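FAD-binding oxidoreductase (Gulosibacter chungangensis, PDB 7PBG) oxidises 4-ethylphenol, dehydrogenating the alkylphenol to 4-vinylphenol with the help of a covalently bound FAD cofactor. Local coordinates at residues 38-41 with 42-46; 300-303 with 304-307; 453-456 with 457-461; 484-487 with 488-491. One frame throughout, in Å; residues are numbered along the deposited sequence.

Contact 1 of 4, residues 38-41 with 42-46; sequences VSEY and DDKFP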
loop_
_atom_site.group_PDB
_atom_site.type_symbol
_atom_site.label_atom_id
_atom_site.label_comp_id
_atom_site.label_asym_id
_atom_site.label_seq_id
_atom_site.Cartn_x
_atom_site.Cartn_y
_atom_site.Cartn_z
ATOM N N VAL A 38 -27.054 -24.082 9.040
ATOM C CA VAL A 38 -26.962 -22.635 8.690
ATOM C C VAL A 38 -26.791 -21.771 9.950
ATOM O O VAL A 38 -26.075 -20.750 9.879
ATOM C CB VAL A 38 -28.122 -22.166 7.811
ATOM C CG1 VAL A 38 -27.976 -20.712 7.394
ATOM C CG2 VAL A 38 -28.271 -23.046 6.582
ATOM N N SER A 39 -27.393 -22.157 11.082
ATOM C CA SER A 39 -27.414 -21.338 12.317
ATOM C C SER A 39 -26.004 -21.211 12.878
ATOM O O SER A 39 -25.755 -20.221 13.581
ATOM C CB SER A 39 -28.388 -21.888 13.367
ATOM O OG SER A 39 -28.033 -23.194 13.760
ATOM N N GLU A 40 -25.143 -22.178 12.580
ATOM C CA GLU A 40 -23.695 -22.125 12.912
ATOM C C GLU A 40 -23.094 -20.809 12.378
ATOM O O GLU A 40 -22.051 -20.368 12.910
ATOM C CB GLU A 40 -22.997 -23.331 12.300
ATOM C CG GLU A 40 -21.541 -23.479 12.686
ATOM C CD GLU A 40 -20.960 -24.852 12.349
ATOM O OE1 GLU A 40 -21.653 -25.876 12.601
ATOM O OE2 GLU A 40 -19.822 -24.909 11.826
ATOM N N TYR A 41 -23.661 -20.266 11.311
ATOM C CA TYR A 41 -23.070 -19.120 10.558
ATOM C C TYR A 41 -23.775 -17.827 10.964
ATOM O O TYR A 41 -23.443 -16.776 10.401
ATOM C CB TYR A 41 -23.077 -19.384 9.044
ATOM C CG TYR A 41 -22.117 -20.457 8.630
ATOM C CD1 TYR A 41 -20.791 -20.174 8.361
ATOM C CD2 TYR A 41 -22.514 -21.788 8.642
ATOM C CE1 TYR A 41 -19.903 -21.167 7.973
ATOM C CE2 TYR A 41 -21.640 -22.787 8.267
ATOM C CZ TYR A 41 -20.328 -22.483 7.941
ATOM O OH TYR A 41 -19.460 -23.485 7.594
ATOM N N ASP A 42 -24.763 -17.873 11.860
ATOM C CA ASP A 42 -25.299 -16.626 12.466
ATOM C C ASP A 42 -24.210 -15.983 13.355
ATOM O O ASP A 42 -23.317 -16.673 13.853
ATOM C CB ASP A 42 -26.546 -16.917 13.302
ATOM C CG ASP A 42 -27.725 -17.444 12.491
ATOM O OD1 ASP A 42 -27.709 -17.303 11.230
ATOM O OD2 ASP A 42 -28.663 -17.968 13.147
ATOM N N ASP A 43 -24.272 -14.663 13.531
ATOM C CA ASP A 43 -23.262 -13.925 14.307
ATOM C C ASP A 43 -23.191 -14.540 15.705
ATOM O O ASP A 43 -24.248 -14.619 16.379
ATOM C CB ASP A 43 -23.664 -12.444 14.354
ATOM C CG ASP A 43 -22.660 -11.484 14.940
ATOM O OD1 ASP A 43 -21.608 -11.978 15.466
ATOM O OD2 ASP A 43 -22.924 -10.212 14.826
ATOM N N LYS A 44 -21.983 -14.875 16.177
ATOM C CA LYS A 44 -21.806 -15.369 17.559
ATOM C C LYS A 44 -22.085 -14.267 18.582
ATOM O O LYS A 44 -22.510 -14.606 19.719
ATOM C CB LYS A 44 -20.402 -15.930 17.767
ATOM C CG LYS A 44 -20.008 -17.062 16.841
ATOM C CD LYS A 44 -20.956 -18.225 16.858
ATOM C CE LYS A 44 -20.405 -19.459 16.162
ATOM N NZ LYS A 44 -21.483 -20.456 15.952
ATOM N N PHE A 45 -21.833 -12.993 18.205
ATOM C CA PHE A 45 -21.921 -11.775 19.055
ATOM C C PHE A 45 -22.872 -10.799 18.408
ATOM O O PHE A 45 -22.522 -9.661 18.069
ATOM C CB PHE A 45 -20.565 -11.104 19.295
ATOM C CG PHE A 45 -19.488 -11.930 19.934
ATOM C CD1 PHE A 45 -19.728 -13.163 20.522
ATOM C CD2 PHE A 45 -18.189 -11.459 19.889
ATOM C CE1 PHE A 45 -18.695 -13.880 21.102
ATOM C CE2 PHE A 45 -17.162 -12.184 20.462
ATOM C CZ PHE A 45 -17.409 -13.377 21.067
ATOM N N PRO A 46 -24.166 -11.176 18.365
ATOM C CA PRO A 46 -25.194 -10.268 17.869
ATOM C C PRO A 46 -25.454 -9.106 18.823
ATOM O O PRO A 46 -25.223 -9.178 20.004
ATOM C CB PRO A 46 -26.405 -11.191 17.769
ATOM C CG PRO A 46 -26.218 -12.130 18.922
ATOM C CD PRO A 46 -24.730 -12.439 18.867
HETATM O O HOH W 1 -23.768 -19.080 15.222
HETATM O O HOH W 2 -26.287 -16.240 9.093
#
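Lys44 swings back over the turn that precedes it and sets its ammonium on the backbone of Glu40: NZ donates to Glu40 O at 3.1 Å, tilted 32° from the carbonyl plane. A bend at chi2 (-55°) brings the otherwise extended chain round to that oxygen, while the Glu40 carboxylate stays apart, with OE2 6.3 Å from Lys44 NZ. Water 1 accepts from Lys44 NZ at 2.8 Å and lies within hydrogen-bonding distance of Ser39 O and Asp42 O. Residues Ser39 to Asp42 form a type I beta turn on the way from helix 35-39 to strand 57-59, closed by Asp42 N donating to Ser39 O at 3.1 Å. The Asp42 side chain folds back alongside Ser39, its OD2 3.9 Å from Ser39 CB, and that carboxylate forms a salt bridge with Arg4. Asp42 OD1 accepts a hydrogen bond from water 2 at 2.8 Å. The Tyr41 ring has Val38 O in plane at its edge, and its OH bonds to His106 and Trp60. Further on, Asp43 OD1 accepts from Phe45 N at 2.9 Å in an Asx turn, its OD2 being bonded to His479.

Contact 2 of 4, residues 300-303 with 304-307; sequences PLTD and EAKQ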
loop_
_atom_site.group_PDB
_atom_site.type_symbol
_atom_site.label_atom_id
_atom_site.label_comp_id
_atom_site.label_asym_id
_atom_site.label_seq_id
_atom_site.Cartn_x
_atom_site.Cartn_y
_atom_site.Cartn_z
ATOM N N PRO A 300 -20.952 -1.392 37.353
ATOM C CA PRO A 300 -19.658 -1.055 36.768
ATOM C C PRO A 300 -18.477 -1.331 37.698
ATOM O O PRO A 300 -18.563 -1.184 38.936
ATOM C CB PRO A 300 -19.771 0.473 36.495
ATOM C CG PRO A 300 -21.236 0.708 36.326
ATOM C CD PRO A 300 -21.937 -0.302 37.210
ATOM N N LEU A 301 -17.348 -1.686 37.100
ATOM C CA LEU A 301 -16.140 -1.979 37.890
ATOM C C LEU A 301 -15.765 -0.728 38.666
ATOM O O LEU A 301 -15.742 0.359 38.085
ATOM C CB LEU A 301 -15.014 -2.437 36.966
ATOM C CG LEU A 301 -15.247 -3.801 36.317
ATOM C CD1 LEU A 301 -14.340 -4.016 35.118
ATOM C CD2 LEU A 301 -15.086 -4.922 37.312
ATOM N N THR A 302 -15.496 -0.884 39.959
ATOM C CA THR A 302 -15.105 0.242 40.827
ATOM C C THR A 302 -13.611 0.491 40.654
ATOM O O THR A 302 -12.907 -0.396 40.162
ATOM C CB THR A 302 -15.483 -0.060 42.282
ATOM O OG1 THR A 302 -14.667 -1.158 42.685
ATOM C CG2 THR A 302 -16.960 -0.381 42.446
ATOM N N ASP A 303 -13.138 1.686 41.014
ATOM C CA ASP A 303 -11.687 1.963 41.107
ATOM C C ASP A 303 -11.044 0.912 42.013
ATOM O O ASP A 303 -9.920 0.486 41.747
ATOM C CB ASP A 303 -11.429 3.374 41.625
ATOM C CG ASP A 303 -11.856 4.451 40.641
ATOM O OD1 ASP A 303 -12.287 4.096 39.531
ATOM O OD2 ASP A 303 -11.779 5.638 41.003
ATOM N N GLU A 304 -11.719 0.530 43.095
ATOM C CA GLU A 304 -11.091 -0.400 44.037
ATOM C C GLU A 304 -10.936 -1.771 43.352
ATOM O O GLU A 304 -9.881 -2.439 43.598
ATOM C CB GLU A 304 -11.903 -0.486 45.329
ATOM C CG GLU A 304 -11.876 0.804 46.133
ATOM C CD GLU A 304 -12.814 1.915 45.671
ATOM O OE1 GLU A 304 -12.637 3.055 46.177
ATOM O OE2 GLU A 304 -13.717 1.680 44.797
ATOM N N ALA A 305 -11.897 -2.194 42.532
ATOM C CA ALA A 305 -11.795 -3.487 41.799
ATOM C C ALA A 305 -10.613 -3.412 40.833
ATOM O O ALA A 305 -9.853 -4.370 40.781
ATOM C CB ALA A 305 -13.073 -3.860 41.063
ATOM N N LYS A 306 -10.414 -2.286 40.154
ATOM C CA LYS A 306 -9.308 -2.162 39.170
ATOM C C LYS A 306 -7.979 -2.174 39.926
ATOM O O LYS A 306 -7.039 -2.756 39.429
ATOM C CB LYS A 306 -9.540 -0.928 38.297
ATOM C CG LYS A 306 -10.782 -1.077 37.431
ATOM C CD LYS A 306 -11.156 0.232 36.775
ATOM C CE LYS A 306 -12.436 0.202 35.965
ATOM N NZ LYS A 306 -12.734 1.561 35.402
ATOM N N GLN A 307 -7.931 -1.565 41.089
ATOM C CA GLN A 307 -6.716 -1.526 41.923
ATOM C C GLN A 307 -6.425 -2.952 42.392
ATOM O O GLN A 307 -5.264 -3.331 42.458
ATOM C CB GLN A 307 -6.839 -0.547 43.082
ATOM C CG GLN A 307 -5.487 -0.255 43.699
ATOM C CD GLN A 307 -4.546 0.442 42.737
ATOM O OE1 GLN A 307 -4.891 1.479 42.160
ATOM N NE2 GLN A 307 -3.363 -0.118 42.545
HETATM O O HOH W 3 -15.601 1.056 35.415
HETATM O O HOH W 4 -14.274 2.624 37.986
HETATM O O HOH W 5 -11.499 3.931 36.690
#
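Asp303 and Lys306 sit one helical turn apart and deal with each other through water. Asp303 OD1 is 4.9 Å from Lys306 NZ, too far for a direct ion pair, and water 5 spans the gap, 3.0 Å from Asp303 OD1 and 3.0 Å from Lys306 NZ. Waters 3 and 4 lie within hydrogen-bonding distance of Leu301 O and also take a bond from Lys306 NZ, so three waters accept from the ammonium. The lysine reaches them with a chain extended beyond CG, running back along the start of the helix: CG passes 3.5 Å from Thr302 O, and CE rests against Leu301 CB at 3.8 Å. Lys306 N meanwhile donates to Thr302 O, and Gln307 N to Asp303 O at 2.9 Å, the first backbone rungs of the helix. Glu304 bends at chi2 (80°) and brings OE2 to 3.5 Å from Thr302 CB. Thr302 itself turns OG1 between its backbone N and carbonyl carbon (chi1 66°), which points the hydroxyl at the backbone amide of Ala305; Ala305 N donates to OG1 at 3.0 Å with an N-H...O angle of 154°. A valine at Thr302 would probably leave the Ala305 amide without its side-chain acceptor and weaken the start of the helix. Leu301 CD2 approaches Ala305 CB, and Leu301 also touches Thr282 of helix 281-288. Thr302 is thus a classical N-cap, opening helix 303-313 where the loop after helix 281-288 ends.

Contact 3 of 4, residues 453-456 with 457-461; sequences SRKE and TLDMT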
loop_
_atom_site.group_PDB
_atom_site.type_symbol
_atom_site.label_atom_id
_atom_site.label_comp_id
_atom_site.label_asym_id
_atom_site.label_seq_id
_atom_site.Cartn_x
_atom_site.Cartn_y
_atom_site.Cartn_z
ATOM N N SER A 453 -28.777 -6.407 27.179
ATOM C CA SER A 453 -27.316 -6.142 27.127
ATOM C C SER A 453 -26.935 -5.829 25.672
ATOM O O SER A 453 -26.122 -4.904 25.461
ATOM C CB SER A 453 -26.496 -7.269 27.668
ATOM O OG SER A 453 -25.128 -6.889 27.724
ATOM N N ARG A 454 -27.534 -6.542 24.718
ATOM C CA ARG A 454 -27.330 -6.271 23.273
ATOM C C ARG A 454 -27.737 -4.804 23.032
ATOM O O ARG A 454 -26.982 -4.036 22.406
ATOM C CB ARG A 454 -28.142 -7.225 22.394
ATOM C CG ARG A 454 -27.735 -8.693 22.482
ATOM C CD ARG A 454 -28.684 -9.499 21.609
ATOM N NE ARG A 454 -28.447 -10.921 21.781
ATOM C CZ ARG A 454 -29.306 -11.886 21.561
ATOM N NH1 ARG A 454 -30.503 -11.635 21.047
ATOM N NH2 ARG A 454 -28.930 -13.128 21.788
ATOM N N LYS A 455 -28.897 -4.378 23.522
ATOM C CA LYS A 455 -29.413 -3.017 23.196
ATOM C C LYS A 455 -28.521 -1.957 23.838
ATOM O O LYS A 455 -28.193 -0.947 23.160
ATOM C CB LYS A 455 -30.851 -2.835 23.691
ATOM C CG LYS A 455 -31.366 -1.407 23.566
ATOM C CD LYS A 455 -32.850 -1.306 23.805
ATOM C CE LYS A 455 -33.257 0.010 24.437
ATOM N NZ LYS A 455 -32.819 1.160 23.620
ATOM N N GLU A 456 -28.087 -2.175 25.078
ATOM C CA GLU A 456 -27.216 -1.227 25.793
ATOM C C GLU A 456 -25.920 -1.101 24.996
ATOM O O GLU A 456 -25.436 0.008 24.850
ATOM C CB GLU A 456 -26.906 -1.665 27.224
ATOM C CG GLU A 456 -28.067 -1.438 28.198
ATOM C CD GLU A 456 -28.681 -0.050 28.106
ATOM O OE1 GLU A 456 -29.912 0.046 27.817
ATOM O OE2 GLU A 456 -27.936 0.925 28.261
ATOM N N THR A 457 -25.394 -2.222 24.511
ATOM C CA THR A 457 -24.113 -2.212 23.765
ATOM C C THR A 457 -24.266 -1.456 22.453
ATOM O O THR A 457 -23.396 -0.643 22.122
ATOM C CB THR A 457 -23.612 -3.633 23.537
ATOM O OG1 THR A 457 -23.492 -4.178 24.848
ATOM C CG2 THR A 457 -22.279 -3.671 22.821
ATOM N N LEU A 458 -25.329 -1.743 21.708
ATOM C CA LEU A 458 -25.579 -1.033 20.446
ATOM C C LEU A 458 -25.804 0.450 20.722
ATOM O O LEU A 458 -25.191 1.284 20.003
ATOM C CB LEU A 458 -26.792 -1.630 19.746
ATOM C CG LEU A 458 -27.165 -0.936 18.447
ATOM C CD1 LEU A 458 -25.965 -0.817 17.500
ATOM C CD2 LEU A 458 -28.333 -1.651 17.789
ATOM N N ASP A 459 -26.680 0.809 21.666
ATOM C CA ASP A 459 -26.928 2.242 21.973
ATOM C C ASP A 459 -25.634 2.940 22.382
ATOM O O ASP A 459 -25.390 4.071 21.913
ATOM C CB ASP A 459 -27.944 2.407 23.089
ATOM C CG ASP A 459 -29.348 2.036 22.665
ATOM O OD1 ASP A 459 -29.551 1.799 21.449
ATOM O OD2 ASP A 459 -30.216 1.948 23.579
ATOM N N MET A 460 -24.855 2.308 23.269
ATOM C CA MET A 460 -23.565 2.855 23.735
ATOM C C MET A 460 -22.680 3.133 22.518
ATOM O O MET A 460 -22.125 4.221 22.394
ATOM C CB MET A 460 -22.829 1.874 24.643
ATOM C CG MET A 460 -21.477 2.395 25.120
ATOM S SD MET A 460 -20.519 1.069 25.845
ATOM C CE MET A 460 -20.060 0.062 24.441
ATOM N N THR A 461 -22.537 2.149 21.643
ATOM C CA THR A 461 -21.605 2.239 20.498
ATOM C C THR A 461 -22.068 3.324 19.520
ATOM O O THR A 461 -21.220 4.058 19.010
ATOM C CB THR A 461 -21.430 0.894 19.819
ATOM O OG1 THR A 461 -21.054 -0.008 20.857
ATOM C CG2 THR A 461 -20.377 0.930 18.726
HETATM O O HOH W 6 -29.589 2.586 26.163
#
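Two successive turns of helix 451-470 make this contact, an i to i+4 arrangement in which a lysine-aspartate salt bridge marks the outer side and threonine hydroxyls the inner. Lys455 starts with CG opposite its own backbone N (chi1 172°), then bends at chi3 and chi4, so that NZ curls onto Asp459 OD2 at 2.7 Å and meets the syn lone pair. The two side chains cross obliquely, and Lys455 CG also lies 3.5 Å from Asp459 OD2. Water 6 lies 2.7 Å from Asp459 OD2 and within weak hydrogen-bonding reach of Glu456 OE1; the other glutamate oxygen is bonded to His423. On the buried side, Thr457, Met460 and Thr461 pack against the sheet and its neighbours: Thr457 touches Tyr446 of strand 438-447 and Phe396 of strand 393-402, and Met460 meets Ile419 of helix 406-422. In that setting the threonine hydroxyls are satisfied by their own helix. Thr461 OG1 donates a hydrogen bond to Thr457 O at 2.7 Å, and one turn earlier Ser453 O is gripped twice, by Thr457 OG1 at 2.8 Å and by Thr457 N at 2.9 Å, the two donors arriving from opposite faces of the carbonyl plane.

Contact 4 of 4, residues 484-487 with 488-491; sequences DQVA and ETYS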
loop_
_atom_site.group_PDB
_atom_site.type_symbol
_atom_site.label_atom_id
_atom_site.label_comp_id
_atom_site.label_asym_id
_atom_site.label_seq_id
_atom_site.Cartn_x
_atom_site.Cartn_y
_atom_site.Cartn_z
ATOM N N ASP A 484 -23.882 1.629 8.107
ATOM C CA ASP A 484 -24.473 2.823 7.471
ATOM C C ASP A 484 -24.119 4.047 8.300
ATOM O O ASP A 484 -23.830 5.155 7.724
ATOM C CB ASP A 484 -25.988 2.692 7.313
ATOM C CG ASP A 484 -26.399 1.954 6.049
ATOM O OD1 ASP A 484 -25.563 1.802 5.106
ATOM O OD2 ASP A 484 -27.560 1.530 6.008
ATOM N N GLN A 485 -24.215 3.923 9.630
ATOM C CA GLN A 485 -23.916 5.068 10.512
ATOM C C GLN A 485 -22.453 5.486 10.284
ATOM O O GLN A 485 -22.136 6.692 10.136
ATOM C CB GLN A 485 -24.140 4.760 11.990
ATOM C CG GLN A 485 -23.832 5.956 12.871
ATOM C CD GLN A 485 -23.978 5.684 14.354
ATOM O OE1 GLN A 485 -24.235 4.543 14.784
ATOM N NE2 GLN A 485 -23.695 6.700 15.153
ATOM N N VAL A 486 -21.555 4.528 10.293
ATOM C CA VAL A 486 -20.110 4.868 10.123
ATOM C C VAL A 486 -19.890 5.438 8.708
ATOM O O VAL A 486 -19.235 6.467 8.561
ATOM C CB VAL A 486 -19.215 3.645 10.434
ATOM C CG1 VAL A 486 -17.758 3.943 10.076
ATOM C CG2 VAL A 486 -19.362 3.230 11.881
ATOM N N ALA A 487 -20.454 4.833 7.663
ATOM C CA ALA A 487 -20.267 5.322 6.282
ATOM C C ALA A 487 -20.732 6.777 6.247
ATOM O O ALA A 487 -20.078 7.615 5.611
ATOM C CB ALA A 487 -20.990 4.473 5.274
ATOM N N GLU A 488 -21.804 7.083 6.961
ATOM C CA GLU A 488 -22.418 8.440 6.929
ATOM C C GLU A 488 -21.501 9.455 7.607
ATOM O O GLU A 488 -21.566 10.650 7.280
ATOM C CB GLU A 488 -23.809 8.400 7.582
ATOM C CG GLU A 488 -24.560 9.716 7.458
ATOM C CD GLU A 488 -25.381 9.944 6.180
ATOM O OE1 GLU A 488 -25.402 9.047 5.275
ATOM O OE2 GLU A 488 -25.988 11.046 6.058
ATOM N N THR A 489 -20.589 9.028 8.461
ATOM C CA THR A 489 -19.641 10.002 9.084
ATOM C C THR A 489 -18.588 10.506 8.092
ATOM O O THR A 489 -18.027 11.600 8.342
ATOM C CB THR A 489 -18.956 9.443 10.334
ATOM O OG1 THR A 489 -18.089 8.360 10.011
ATOM C CG2 THR A 489 -19.954 9.025 11.389
ATOM N N TYR A 490 -18.353 9.810 6.992
ATOM C CA TYR A 490 -17.368 10.235 5.959
ATOM C C TYR A 490 -18.061 11.187 4.987
ATOM O O TYR A 490 -18.249 10.871 3.807
ATOM C CB TYR A 490 -16.751 9.015 5.284
ATOM C CG TYR A 490 -15.801 8.238 6.159
ATOM C CD1 TYR A 490 -14.435 8.506 6.141
ATOM C CD2 TYR A 490 -16.268 7.261 7.019
ATOM C CE1 TYR A 490 -13.567 7.815 6.965
ATOM C CE2 TYR A 490 -15.420 6.570 7.855
ATOM C CZ TYR A 490 -14.056 6.828 7.805
ATOM O OH TYR A 490 -13.212 6.163 8.631
ATOM N N SER A 491 -18.503 12.315 5.526
ATOM C CA SER A 491 -19.555 13.152 4.889
ATOM C C SER A 491 -18.970 14.202 3.950
ATOM O O SER A 491 -19.774 14.889 3.298
ATOM C CB SER A 491 -20.400 13.802 5.934
ATOM O OG SER A 491 -19.627 14.700 6.646
HETATM O O HOH W 7 -24.695 5.644 5.296
#
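Thr489, in the weakly bonded last part of helix 483-489, turns back on the carbonyl of Val486, and its side chain can be traced from the root outward. CB stands 3.5 Å from Val486 O. From there the two branches part. Thr489 CG2 comes to rest 3.4 Å from Gln485 O. Thr489 OG1, tucked back over its own main chain by a chi1 of 66°, donates to Val486 O at 2.6 Å, lying in the carbonyl plane on a lone pair. Thr489 N reaches that same oxygen at 2.9 Å from above the plane, so two donors of one residue grip Val486 O; the bond from Thr489 N to Gln485 O is only weak. A valine here would probably cost Val486 O its in-plane hydroxyl donor and leave this turn less firmly held. The next residue continues the tightening, Tyr490 N donating to Ala487 O at 3.1 Å, and Tyr490 is itself the centre of an inverse gamma turn. Its ring lies side by side with Val486, CE2 4.2 Å from Val486 CG1, and presents an edge to Val486 O, which is 3.4 Å from Tyr490 CD2. The phenol hydroxyl is bonded to Ile475 O. Helix 483-489 packs against helix 451-470, with Val486 on Ile465 and Thr489 on Ala469, while Leu212 and Met196 of the second subunit pack against Val486 and Tyr490 respectively, placing this part of the chain at the dimer interface, a short way before helix 492-508.

The four contacts come in series along the chain, each closing before the next opens. Contacts 1 and 3 touch directly: Pro46 O lies 3.6 Å from Arg454 CG, so the loop after helix 35-39 rests on helix 451-470. Contacts 3 and 4 have centres about 19 Å apart and nearest atoms about 5 Å apart; both belong to the C-terminal FAD-linked oxidase family region. Contact 2 is the outlier, at the start of helix 303-313 and away from the FAD site, its centre about 22 Å from that of contact 3 and about 35 Å from that of contact 4. Helix 451-470 therefore links an N-terminal loop near the FAD with a helix at the subunit interface.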